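Local coordinates for cell wall surface anchor family protein (Streptococcus agalactiae serogroup V, PDB 3TVY) that forms the adhesive tip of the group B streptococcal pilus, this chain being its von Willebrand factor A-type domain, which binds magnesium and probably mediates attachment to the host, at residues P10-V15 / N162-L167; G38-K43 / K360-L365; R55-T60 / L108-D113; T177-I182 / I223-G228; I325-D330 / E350-V355. All coordinates share one frame; numbering follows the deposited sequence.

Interaction 1 (P10-V15 / N162-L167); sequences PLDVVV and NARKKL
D12 OD1 is gripped by three nitrogens: R164 NH2 reaches it at 3.1 Å, R164 NE adds a weak bond, and R55 NE forms a further salt bridge. R164 NH2 comes from above the carboxylate plane, 46° out of it, although OD1 itself stays close to the guanidinium plane; the two flat groups are turned 35° apart. The other oxygen, D12 OD2, lies 2.8 Å from R164 NE in a salt bridge whose hydrogen bond is weak, and it also bonds to S160 OG. A bend at chi3 folds R164 back to D12 and lays one guanidinium face against P10, whose CB is 3.4 Å from R164 NH2. Along the backbones, strands 11-15 and 165-167 run parallel, 15° apart, in the central sheet of the vWA fold. Backbone bonds alternate between them, including D12 N to K165 O and L167 N to D12 O. On the sheet face of L11 and V13, L167 CD2 packs 3.8 Å from both L11 CD1 and V13 CG2. Two arginines facing one buried aspartate would be expected to favour its ionised form, at the start of strand 11-18, which lies between strands 55-61 and 165-172.

Interaction 2 (G38-K43 / K360-L365); sequences GEAVEK and KIYDEL
Helices 38-43 and 361-365 run in roughly the same direction, 34° apart, with axes approaching to 8.9 Å and the CA atoms of A40 and Y362 only 4.4 Å from each other. Such closeness is possible because A40 presents nothing larger than a methyl group. Its CB points at the second helix and lies 3.7 Å from I361 CG2, with Y362 CB and L365 CD1 also against it, so I361, Y362 and, one turn on, L365 surround a single small side chain. Both helices belong to the layer covering one face of the central parallel sheet in this vWA domain: V41 turns from the contact onto V15 and L17 of strand 11-18, while I361 reaches I325 and V355 on the other side of the sheet's middle. Toward the outer end of the contact, the interaction changes from aliphatic to aromatic. Y362 carries CG anti to its backbone nitrogen (chi1 179°), which puts the ring beside K43, and K43 lays its extended methylene chain across one ring face at about a right angle. K43 CD stands 3.5 Å from the centroid of the Y362 ring and 10° off the normal, a well-centred CH-pi contact. The ammonium group lies farther away, with K43 NZ 5.6 Å from the Y362 centroid, at most a weak cation-pi attraction. At the ring's edge, Y362 CD1 comes within 3.5 Å of A40 O.

Interaction 3 (R55-T60 / L108-D113); sequences RVALVT and LNLTND
At the outer edge of the parallel vWA sheet, strand 55-60 receives a short antiparallel partner from 108-113, whose chain turns a corner at N109. The evidence is one hydrogen-bonded pair, V56 with T111: V56 N donates to T111 O and T111 N to V56 O, both at 3.0 Å. L110 then fits between two residues of the strand. Its CB sits over the centre of one face of the R55 guanidinium, 3.8 Å above the plane, while L110 CD2 rests 3.8 Å from A57 CB. Because 55-61 is the outermost strand of that sheet, this pairing covers part of the side away from strand 11-18, where L58 also bonds to Y107. The R55 side chain crosses L110 at about a right angle, bending at chi3 (-68°), and its polar end is held by the D12 carboxylate and by Q159 O. R55 CG also touches N112 CB at 3.9 Å. Before the corner, L108 CD2 approaches V59 CG2 at 4.1 Å. T111 OG1 accepts from D113 N at 3.0 Å in an ST turn and also bonds to E116, while D113 occupies the N-cap of helix 114-122.

Interaction 4 (T177-I182 / I223-G228); sequences TMSYAI and IVKGDG
The ring of Y180 leans obliquely against V224, in a contact between two loops that flank the metal-binding end of the vWA domain. V224 has two conformers; in the one described here its CG1 lies 3.6 Å from Y180 CE1. I223 CD1 reaches the same ring carbon more loosely, and Y180 OH is held by D220 and K147. M178, two residues earlier, is bent at chi3 (69°) and carries CE to 4.0 Å from CG2 of that same V224 conformer. A181 CB meets the aliphatic part of K225, 3.7 Å from K225 CE, while S179 OG lies beside K225 CB and bonds to H301. The backbones run antiparallel through a single bridge, with S179 N to K225 O and K225 N to S179 O both at 2.9 Å. G226 faces T177 and M178 closely, leaving no room there for a side chain. T177 OG1 accepts from the backbone N of T143, which binds a magnesium ion in a structure of this protein although none is bound to it here. Two waters bridge the segments. One donates to T177 O and accepts from D227 N; the other accepts from A181 N and donates to I223 O at 2.7 Å, its oxygen lying in plane at the edge of the Y180 ring.

Interaction 5 (I325-D330 / E350-V355); sequences IGVNGD and ENYTNV
N354 swings its amide away from its own N-H (chi1 -171°) and so extends its side chain across to the V327 backbone; Y352, with a similar first torsion (chi1 167°), sends its hydroxyl toward the same residue. The N354 amide then uses both of its polar atoms. N354 OD1 accepts from V327 N at 2.9 Å, and N354 ND2 donates to V327 O at 3.0 Å on a lone pair in the carbonyl plane, though V327 O is itself 27° out of the amide plane. One asparagine thus reads the N-H and C=O of one residue, much as a backbone partner would, and fixes the rotation of its own amide. The neighbouring backbone bond, G326 N to V355 O, is short at 2.8 Å. It belongs to the parallel bridge of I325 with V355, and the N354 amide bonds carry the pairing past it, where strand 319-325 meets the outermost strand 352-355 of the vWA sheet and gives way to the loop leading to helix 335-344. G326 takes a positive phi as the chain leaves the strand. Around the bonds, V327 CB lies 3.3 Å from Y352 OH, the two side chains meeting at a slant, and I325 CG2 runs side by side with V355 CG2 at 4.2 Å. I325 also packs against M23 and against D173, which coordinates the magnesium ion.

How the interactions relate
Interactions 1, 3 and 5 share the central parallel sheet. Interactions 1 and 3 sit on neighbouring strands with centres 11 Å apart, and are joined by probable backbone bonds, V15 O to V59 N at 2.7 Å and L11 O to R55 N at 2.8 Å. Interaction 2 lies against the sheet: V41 CG1 packs 3.7 Å from V15 CG1 of interaction 1, and I361 CD1 lies 3.7 Å from I325 CD1 of interaction 5. Interaction 4 stands apart, its nearest atoms about 6 Å from interaction 5. Toward the magnesium ion, the side chains of T177 and V327 each come within about 8 Å, whereas interaction 1 lies away from the metal site.

Interaction 1 (P10-V15 / N162-L167)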
# COMPACT_ATOMS: atom_id res chain seq x y z
N PRO A 10 9.13 19.19 -22.62
CA PRO A 10 7.79 18.62 -22.49
C PRO A 10 7.64 17.89 -21.15
O PRO A 10 8.65 17.55 -20.51
CB PRO A 10 7.71 17.61 -23.65
CG PRO A 10 8.95 17.80 -24.48
CD PRO A 10 9.96 18.45 -23.59
N LEU A 11 6.40 17.67 -20.73
CA LEU A 11 6.14 16.99 -19.45
C LEU A 11 5.61 15.58 -19.63
O LEU A 11 4.70 15.34 -20.42
CB LEU A 11 5.16 17.79 -18.59
CG LEU A 11 5.43 19.27 -18.25
CD1 LEU A 11 4.34 19.78 -17.32
CD2 LEU A 11 6.75 19.49 -17.64
N ASP A 12 6.21 14.65 -18.90
CA ASP A 12 5.71 13.30 -18.74
C ASP A 12 5.19 13.20 -17.31
O ASP A 12 5.97 13.35 -16.37
CB ASP A 12 6.83 12.30 -18.97
CG ASP A 12 7.08 12.02 -20.46
OD1 ASP A 12 6.23 12.33 -21.32
OD2 ASP A 12 8.15 11.47 -20.75
N VAL A 13 3.89 12.96 -17.14
CA VAL A 13 3.25 13.03 -15.81
C VAL A 13 2.58 11.68 -15.48
O VAL A 13 1.75 11.18 -16.27
CB VAL A 13 2.18 14.18 -15.73
CG1 VAL A 13 1.56 14.29 -14.35
CG2 VAL A 13 2.77 15.53 -16.13
N VAL A 14 2.92 11.09 -14.34
CA VAL A 14 2.14 9.98 -13.81
C VAL A 14 1.25 10.52 -12.66
O VAL A 14 1.78 11.11 -11.70
CB VAL A 14 3.06 8.85 -13.28
CG1 VAL A 14 2.24 7.75 -12.63
CG2 VAL A 14 3.92 8.26 -14.42
N VAL A 15 -0.07 10.33 -12.77
CA VAL A 15 -0.99 10.50 -11.61
C VAL A 15 -1.18 9.13 -10.87
O VAL A 15 -1.55 8.12 -11.48
CB VAL A 15 -2.38 11.08 -12.02
CG1 VAL A 15 -3.25 11.31 -10.78
CG2 VAL A 15 -2.25 12.43 -12.75
N ASN A 162 15.81 11.10 -20.27
CA ASN A 162 16.59 12.15 -19.65
C ASN A 162 16.27 13.52 -20.24
O ASN A 162 16.48 14.53 -19.58
CB ASN A 162 18.09 11.81 -19.81
CG ASN A 162 18.94 12.25 -18.63
OD1 ASN A 162 18.46 12.49 -17.52
ND2 ASN A 162 20.24 12.34 -18.86
N ALA A 163 15.72 13.57 -21.45
CA ALA A 163 15.33 14.83 -22.10
C ALA A 163 13.93 15.38 -21.75
O ALA A 163 13.52 16.44 -22.27
CB ALA A 163 15.47 14.71 -23.64
N ARG A 164 13.18 14.70 -20.90
CA ARG A 164 11.79 15.13 -20.64
C ARG A 164 11.63 15.52 -19.18
O ARG A 164 12.31 14.95 -18.33
CB ARG A 164 10.81 14.05 -21.07
CG ARG A 164 11.04 13.61 -22.54
CD ARG A 164 10.03 12.62 -23.04
NE ARG A 164 8.66 13.12 -22.96
CZ ARG A 164 8.06 13.90 -23.87
NH1 ARG A 164 8.71 14.30 -24.97
NH2 ARG A 164 6.81 14.28 -23.67
N LYS A 165 10.79 16.50 -18.88
CA LYS A 165 10.54 16.86 -17.49
C LYS A 165 9.54 15.88 -16.88
O LYS A 165 8.43 15.71 -17.43
CB LYS A 165 10.06 18.32 -17.34
CG LYS A 165 9.83 18.74 -15.88
CD LYS A 165 10.62 19.97 -15.50
CE LYS A 165 11.24 19.77 -14.11
NZ LYS A 165 11.46 21.04 -13.34
N LYS A 166 9.94 15.23 -15.78
CA LYS A 166 9.13 14.17 -15.16
C LYS A 166 8.48 14.56 -13.81
O LYS A 166 9.17 15.02 -12.86
CB LYS A 166 9.91 12.87 -15.05
CG LYS A 166 10.44 12.37 -16.42
CD LYS A 166 11.44 11.23 -16.30
CE LYS A 166 12.85 11.73 -15.97
NZ LYS A 166 13.48 12.53 -17.07
N LEU A 167 7.17 14.36 -13.78
CA LEU A 167 6.32 14.74 -12.63
C LEU A 167 5.45 13.55 -12.14
O LEU A 167 4.94 12.75 -12.95
CB LEU A 167 5.38 15.87 -13.02
CG LEU A 167 5.73 17.36 -13.10
CD1 LEU A 167 7.12 17.69 -13.52
CD2 LEU A 167 4.74 17.97 -14.04

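Interaction 2 (G38-K43 / K360-L365)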
# COMPACT_ATOMS: atom_id res chain seq x y z
N GLY A 38 -11.42 11.95 -7.84
CA GLY A 38 -11.52 11.54 -9.25
C GLY A 38 -11.72 12.69 -10.22
O GLY A 38 -11.06 12.77 -11.27
N GLU A 39 -12.64 13.58 -9.86
CA GLU A 39 -12.86 14.79 -10.65
C GLU A 39 -11.65 15.71 -10.61
O GLU A 39 -11.35 16.32 -11.63
CB GLU A 39 -14.14 15.49 -10.19
CG GLU A 39 -15.36 14.69 -10.57
CD GLU A 39 -16.63 15.22 -9.98
OE1 GLU A 39 -16.60 15.95 -8.95
OE2 GLU A 39 -17.68 14.89 -10.55
N ALA A 40 -10.97 15.83 -9.46
CA ALA A 40 -9.75 16.65 -9.40
C ALA A 40 -8.70 16.11 -10.38
O ALA A 40 -8.13 16.90 -11.12
CB ALA A 40 -9.17 16.72 -7.98
N VAL A 41 -8.46 14.79 -10.36
CA VAL A 41 -7.51 14.13 -11.26
C VAL A 41 -7.90 14.36 -12.73
O VAL A 41 -7.06 14.73 -13.54
CB VAL A 41 -7.35 12.61 -10.99
CG1 VAL A 41 -6.58 11.95 -12.14
CG2 VAL A 41 -6.60 12.36 -9.65
N GLU A 42 -9.19 14.19 -13.04
CA GLU A 42 -9.71 14.42 -14.38
C GLU A 42 -9.40 15.84 -14.89
O GLU A 42 -8.87 16.02 -15.99
CB GLU A 42 -11.22 14.17 -14.39
CG GLU A 42 -11.73 13.62 -15.74
CD GLU A 42 -13.25 13.44 -15.77
OE1 GLU A 42 -13.76 13.07 -16.86
OE2 GLU A 42 -13.94 13.67 -14.75
N LYS A 43 -9.72 16.84 -14.07
CA LYS A 43 -9.42 18.22 -14.40
C LYS A 43 -7.91 18.49 -14.59
O LYS A 43 -7.51 19.21 -15.52
CB LYS A 43 -10.02 19.14 -13.34
CG LYS A 43 -10.07 20.56 -13.78
CD LYS A 43 -10.83 21.41 -12.79
CE LYS A 43 -10.90 22.88 -13.27
NZ LYS A 43 -11.75 23.01 -14.50
N LYS A 360 -11.05 21.08 -1.80
CA LYS A 360 -9.78 21.80 -1.97
C LYS A 360 -8.73 20.97 -2.72
O LYS A 360 -7.64 21.46 -2.96
CB LYS A 360 -9.23 22.24 -0.60
CG LYS A 360 -10.08 23.39 0.06
CD LYS A 360 -9.46 23.89 1.39
CE LYS A 360 -8.43 25.04 1.18
NZ LYS A 360 -7.71 25.42 2.45
N ILE A 361 -9.07 19.71 -3.07
CA ILE A 361 -8.11 18.76 -3.69
C ILE A 361 -7.60 19.23 -5.04
O ILE A 361 -6.38 19.30 -5.27
CB ILE A 361 -8.70 17.33 -3.85
CG1 ILE A 361 -9.12 16.73 -2.50
CG2 ILE A 361 -7.67 16.42 -4.58
CD1 ILE A 361 -9.90 15.41 -2.66
N TYR A 362 -8.53 19.54 -5.95
CA TYR A 362 -8.10 20.13 -7.20
C TYR A 362 -7.20 21.37 -7.02
O TYR A 362 -6.19 21.50 -7.73
CB TYR A 362 -9.25 20.43 -8.18
CG TYR A 362 -8.68 21.05 -9.42
CD1 TYR A 362 -7.95 20.28 -10.32
CD2 TYR A 362 -8.79 22.43 -9.66
CE1 TYR A 362 -7.39 20.83 -11.45
CE2 TYR A 362 -8.22 23.00 -10.79
CZ TYR A 362 -7.52 22.20 -11.68
OH TYR A 362 -6.95 22.74 -12.81
N ASP A 363 -7.54 22.26 -6.09
CA ASP A 363 -6.81 23.52 -5.98
C ASP A 363 -5.37 23.27 -5.56
O ASP A 363 -4.52 24.06 -5.87
CB ASP A 363 -7.40 24.48 -4.94
CG ASP A 363 -8.74 25.01 -5.34
OD1 ASP A 363 -9.02 25.15 -6.54
OD2 ASP A 363 -9.51 25.30 -4.41
N GLU A 364 -5.13 22.19 -4.81
CA GLU A 364 -3.78 21.91 -4.31
C GLU A 364 -2.96 21.27 -5.40
O GLU A 364 -1.77 21.57 -5.52
CB GLU A 364 -3.82 21.02 -3.05
CG GLU A 364 -4.59 21.66 -1.89
CD GLU A 364 -3.95 22.92 -1.30
OE1 GLU A 364 -2.85 23.37 -1.69
OE2 GLU A 364 -4.57 23.47 -0.39
N LEU A 365 -3.59 20.38 -6.17
CA LEU A 365 -2.99 19.85 -7.41
C LEU A 365 -2.62 21.00 -8.40
O LEU A 365 -1.51 21.04 -8.98
CB LEU A 365 -3.96 18.85 -8.07
CG LEU A 365 -4.20 17.51 -7.34
CD1 LEU A 365 -5.25 16.66 -8.08
CD2 LEU A 365 -2.90 16.69 -7.12

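Interaction 3 (R55-T60 / L108-D113)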
# COMPACT_ATOMS: atom_id res chain seq x y z
N ARG A 55 2.71 14.27 -22.05
CA ARG A 55 2.08 12.95 -21.93
C ARG A 55 1.62 12.64 -20.49
O ARG A 55 2.16 13.20 -19.52
CB ARG A 55 3.03 11.86 -22.42
CG ARG A 55 3.52 12.09 -23.83
CD ARG A 55 4.26 10.87 -24.34
NE ARG A 55 5.52 10.65 -23.61
CZ ARG A 55 6.26 9.56 -23.73
NH1 ARG A 55 5.88 8.60 -24.57
NH2 ARG A 55 7.38 9.43 -23.04
N VAL A 56 0.62 11.77 -20.37
CA VAL A 56 0.07 11.41 -19.05
C VAL A 56 -0.14 9.90 -18.91
O VAL A 56 -0.31 9.19 -19.91
CB VAL A 56 -1.27 12.19 -18.70
CG1 VAL A 56 -1.02 13.68 -18.51
CG2 VAL A 56 -2.36 11.97 -19.76
N ALA A 57 -0.07 9.43 -17.67
CA ALA A 57 -0.36 8.05 -17.32
C ALA A 57 -1.06 8.05 -15.96
O ALA A 57 -0.89 8.97 -15.16
CB ALA A 57 0.88 7.22 -17.28
N LEU A 58 -1.80 6.98 -15.70
CA LEU A 58 -2.63 6.91 -14.49
C LEU A 58 -2.44 5.57 -13.79
O LEU A 58 -2.57 4.54 -14.40
CB LEU A 58 -4.11 7.15 -14.85
CG LEU A 58 -5.21 6.85 -13.81
CD1 LEU A 58 -5.19 7.77 -12.66
CD2 LEU A 58 -6.59 6.77 -14.45
N VAL A 59 -2.09 5.63 -12.51
CA VAL A 59 -1.97 4.46 -11.68
C VAL A 59 -2.95 4.59 -10.53
O VAL A 59 -2.74 5.40 -9.64
CB VAL A 59 -0.52 4.30 -11.09
CG1 VAL A 59 -0.43 3.03 -10.26
CG2 VAL A 59 0.53 4.25 -12.22
N THR A 60 -4.01 3.80 -10.55
CA THR A 60 -4.90 3.68 -9.41
C THR A 60 -4.53 2.48 -8.55
O THR A 60 -4.25 1.39 -9.08
CB THR A 60 -6.36 3.54 -9.86
OG1 THR A 60 -6.74 4.71 -10.60
CG2 THR A 60 -7.25 3.40 -8.68
N LEU A 108 -1.52 2.60 -18.13
CA LEU A 108 -0.10 2.44 -17.77
C LEU A 108 0.90 2.89 -18.84
O LEU A 108 2.11 2.66 -18.70
CB LEU A 108 0.19 0.99 -17.33
CG LEU A 108 -0.64 0.44 -16.15
CD1 LEU A 108 -0.25 -1.02 -15.85
CD2 LEU A 108 -0.55 1.34 -14.87
N ASN A 109 0.41 3.52 -19.91
CA ASN A 109 1.29 4.02 -20.96
C ASN A 109 1.19 5.53 -21.04
O ASN A 109 0.08 6.07 -21.11
CB ASN A 109 1.00 3.39 -22.33
CG ASN A 109 1.21 1.88 -22.35
OD1 ASN A 109 2.09 1.33 -21.67
ND2 ASN A 109 0.40 1.21 -23.13
N LEU A 110 2.33 6.21 -21.00
CA LEU A 110 2.37 7.66 -21.22
C LEU A 110 1.84 7.98 -22.60
O LEU A 110 2.33 7.45 -23.60
CB LEU A 110 3.81 8.17 -21.08
CG LEU A 110 4.39 8.20 -19.67
CD1 LEU A 110 5.91 8.51 -19.71
CD2 LEU A 110 3.64 9.24 -18.83
N THR A 111 0.81 8.81 -22.67
CA THR A 111 0.20 9.10 -23.95
C THR A 111 -0.13 10.57 -24.10
O THR A 111 -0.49 11.24 -23.12
CB THR A 111 -1.10 8.30 -24.18
OG1 THR A 111 -1.59 8.56 -25.49
CG2 THR A 111 -2.21 8.72 -23.18
N ASN A 112 -0.01 11.06 -25.33
CA ASN A 112 -0.60 12.34 -25.70
C ASN A 112 -1.55 12.22 -26.90
O ASN A 112 -1.85 13.21 -27.57
CB ASN A 112 0.49 13.38 -25.97
CG ASN A 112 1.39 13.01 -27.15
OD1 ASN A 112 1.25 11.95 -27.79
ND2 ASN A 112 2.32 13.89 -27.44
N ASP A 113 -2.02 11.00 -27.16
CA ASP A 113 -2.99 10.75 -28.21
C ASP A 113 -4.37 11.08 -27.64
O ASP A 113 -4.74 10.54 -26.61
CB ASP A 113 -2.90 9.29 -28.67
CG ASP A 113 -3.95 8.91 -29.72
OD1 ASP A 113 -5.10 8.52 -29.35
OD2 ASP A 113 -3.60 8.95 -30.93

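Interaction 4 (T177-I182 / I223-G228)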
# COMPACT_ATOMS: atom_id res chain seq x y z
N THR A 177 -0.39 0.35 4.65
CA THR A 177 -0.73 -0.76 5.54
C THR A 177 -0.21 -2.08 4.98
O THR A 177 -0.57 -3.17 5.43
CB THR A 177 -2.25 -0.81 5.80
OG1 THR A 177 -2.95 -0.93 4.55
CG2 THR A 177 -2.71 0.44 6.56
N MET A 178 0.65 -1.98 3.97
CA MET A 178 1.31 -3.17 3.37
C MET A 178 2.64 -2.65 2.86
O MET A 178 2.79 -1.44 2.68
CB MET A 178 0.50 -3.72 2.19
CG MET A 178 -0.90 -4.30 2.58
SD MET A 178 -1.93 -4.58 1.13
CE MET A 178 -1.08 -5.94 0.38
N SER A 179 3.59 -3.56 2.63
CA SER A 179 4.94 -3.20 2.12
C SER A 179 5.64 -4.41 1.51
O SER A 179 5.27 -5.55 1.80
CB SER A 179 5.79 -2.58 3.25
OG SER A 179 5.92 -3.44 4.37
N TYR A 180 6.63 -4.19 0.65
CA TYR A 180 7.46 -5.32 0.28
C TYR A 180 8.51 -5.51 1.36
O TYR A 180 8.94 -4.54 2.00
CB TYR A 180 8.15 -5.15 -1.08
CG TYR A 180 7.22 -5.39 -2.25
CD1 TYR A 180 6.68 -6.66 -2.51
CD2 TYR A 180 6.87 -4.33 -3.11
CE1 TYR A 180 5.82 -6.87 -3.61
CE2 TYR A 180 6.02 -4.54 -4.19
CZ TYR A 180 5.51 -5.80 -4.44
OH TYR A 180 4.66 -5.96 -5.51
N ALA A 181 8.90 -6.77 1.55
CA ALA A 181 9.89 -7.16 2.57
C ALA A 181 11.32 -6.84 2.17
O ALA A 181 11.75 -7.18 1.07
CB ALA A 181 9.79 -8.64 2.82
N ILE A 182 12.08 -6.23 3.09
CA ILE A 182 13.54 -6.21 2.98
C ILE A 182 14.11 -7.64 3.09
O ILE A 182 13.73 -8.41 4.01
CB ILE A 182 14.15 -5.27 4.04
CG1 ILE A 182 13.57 -3.85 3.85
CG2 ILE A 182 15.69 -5.26 3.92
CD1 ILE A 182 13.74 -2.92 5.06
N ILE A 223 4.35 -12.97 -0.51
CA ILE A 223 5.61 -12.32 -0.12
C ILE A 223 5.50 -10.96 0.58
O ILE A 223 6.45 -10.50 1.19
CB ILE A 223 6.58 -12.18 -1.36
CG1 ILE A 223 6.06 -11.14 -2.36
CG2 ILE A 223 6.85 -13.55 -2.00
CD1 ILE A 223 7.05 -10.84 -3.49
N VAL A 224 4.35 -10.31 0.45
CA VAL A 224 4.20 -8.96 0.98
C VAL A 224 3.99 -8.98 2.50
O VAL A 224 3.48 -9.96 3.05
CB VAL A 224 3.06 -8.15 0.28
CG1 VAL A 224 3.38 -7.94 -1.20
CG2 VAL A 224 1.71 -8.81 0.47
N LYS A 225 4.43 -7.91 3.16
CA LYS A 225 4.14 -7.70 4.56
C LYS A 225 2.83 -6.90 4.72
O LYS A 225 2.57 -5.97 3.94
CB LYS A 225 5.32 -6.99 5.26
CG LYS A 225 6.69 -7.75 5.17
CD LYS A 225 6.76 -8.97 6.12
CE LYS A 225 8.07 -9.75 5.94
NZ LYS A 225 8.07 -10.87 6.90
N GLY A 226 2.01 -7.25 5.71
CA GLY A 226 0.77 -6.48 6.00
C GLY A 226 -0.44 -6.94 5.18
O GLY A 226 -0.28 -7.51 4.09
N ASP A 227 -1.64 -6.72 5.70
CA ASP A 227 -2.86 -7.05 4.95
C ASP A 227 -3.90 -5.94 5.07
O ASP A 227 -5.08 -6.17 4.84
CB ASP A 227 -3.45 -8.38 5.45
CG ASP A 227 -3.86 -8.33 6.92
OD1 ASP A 227 -3.57 -7.31 7.58
OD2 ASP A 227 -4.46 -9.33 7.41
N GLY A 228 -3.44 -4.74 5.43
CA GLY A 228 -4.34 -3.62 5.65
C GLY A 228 -4.76 -3.38 7.09
O GLY A 228 -5.50 -2.42 7.39
O HOH W 1 -1.29 -4.52 7.82
O HOH W 2 7.83 -8.68 -0.19

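Interaction 5 (I325-D330 / E350-V355)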
# COMPACT_ATOMS: atom_id res chain seq x y z
N ILE A 325 -5.68 13.49 1.88
CA ILE A 325 -7.06 13.81 2.20
C ILE A 325 -7.43 13.39 3.64
O ILE A 325 -7.71 12.20 3.90
CB ILE A 325 -8.07 13.19 1.21
CG1 ILE A 325 -7.58 13.33 -0.24
CG2 ILE A 325 -9.45 13.85 1.42
CD1 ILE A 325 -8.29 12.38 -1.24
N GLY A 326 -7.44 14.37 4.55
CA GLY A 326 -7.72 14.15 5.96
C GLY A 326 -6.76 13.14 6.59
O GLY A 326 -7.15 12.33 7.44
N VAL A 327 -5.50 13.14 6.15
CA VAL A 327 -4.53 12.17 6.64
C VAL A 327 -4.30 12.42 8.12
O VAL A 327 -3.99 13.54 8.53
CB VAL A 327 -3.16 12.22 5.88
CG1 VAL A 327 -2.06 11.44 6.65
CG2 VAL A 327 -3.30 11.73 4.46
N ASN A 328 -4.47 11.37 8.92
CA ASN A 328 -4.17 11.45 10.34
C ASN A 328 -3.39 10.24 10.87
O ASN A 328 -3.14 10.16 12.08
CB ASN A 328 -5.46 11.71 11.17
CG ASN A 328 -6.43 10.53 11.16
OD1 ASN A 328 -6.10 9.44 10.70
ND2 ASN A 328 -7.66 10.75 11.64
N GLY A 329 -2.99 9.31 10.00
CA GLY A 329 -2.20 8.14 10.46
C GLY A 329 -2.99 6.86 10.73
O GLY A 329 -2.41 5.79 10.89
N ASP A 330 -4.32 6.95 10.75
CA ASP A 330 -5.14 5.75 10.92
C ASP A 330 -4.97 4.75 9.76
O ASP A 330 -4.91 5.13 8.61
CB ASP A 330 -6.61 6.13 11.15
CG ASP A 330 -6.81 6.82 12.48
OD1 ASP A 330 -5.89 6.74 13.32
OD2 ASP A 330 -7.85 7.46 12.71
N GLU A 350 7.85 20.58 1.27
CA GLU A 350 6.73 21.46 0.95
C GLU A 350 5.83 20.90 -0.16
O GLU A 350 4.81 21.48 -0.46
CB GLU A 350 7.18 22.90 0.61
CG GLU A 350 7.99 23.05 -0.66
CD GLU A 350 9.51 23.01 -0.42
OE1 GLU A 350 10.24 23.78 -1.10
OE2 GLU A 350 9.98 22.22 0.45
N ASN A 351 6.23 19.78 -0.76
CA ASN A 351 5.48 19.14 -1.84
C ASN A 351 4.37 18.20 -1.34
O ASN A 351 3.72 17.54 -2.16
CB ASN A 351 6.41 18.39 -2.81
CG ASN A 351 7.10 19.32 -3.80
OD1 ASN A 351 6.92 20.53 -3.77
ND2 ASN A 351 7.90 18.73 -4.72
N TYR A 352 4.16 18.15 -0.03
CA TYR A 352 3.02 17.45 0.53
C TYR A 352 2.06 18.46 1.10
O TYR A 352 2.46 19.32 1.87
CB TYR A 352 3.44 16.44 1.64
CG TYR A 352 2.29 15.89 2.49
CD1 TYR A 352 1.27 15.12 1.90
CD2 TYR A 352 2.22 16.14 3.88
CE1 TYR A 352 0.20 14.60 2.69
CE2 TYR A 352 1.16 15.62 4.67
CZ TYR A 352 0.16 14.86 4.04
OH TYR A 352 -0.89 14.33 4.76
N THR A 353 0.79 18.38 0.72
CA THR A 353 -0.25 19.15 1.41
C THR A 353 -1.39 18.22 1.79
O THR A 353 -1.89 17.45 0.95
CB THR A 353 -0.83 20.31 0.55
OG1 THR A 353 0.23 21.10 -0.00
CG2 THR A 353 -1.77 21.22 1.39
N ASN A 354 -1.84 18.34 3.03
CA ASN A 354 -2.96 17.58 3.55
C ASN A 354 -4.17 18.49 3.65
O ASN A 354 -4.10 19.49 4.33
CB ASN A 354 -2.59 17.09 4.93
CG ASN A 354 -3.58 16.12 5.49
OD1 ASN A 354 -4.33 15.45 4.75
ND2 ASN A 354 -3.57 15.99 6.79
N VAL A 355 -5.27 18.16 2.97
CA VAL A 355 -6.50 18.96 2.99
C VAL A 355 -7.47 18.38 4.00
O VAL A 355 -7.44 17.16 4.29
CB VAL A 355 -7.21 19.01 1.60
CG1 VAL A 355 -6.30 19.64 0.56
CG2 VAL A 355 -7.65 17.60 1.14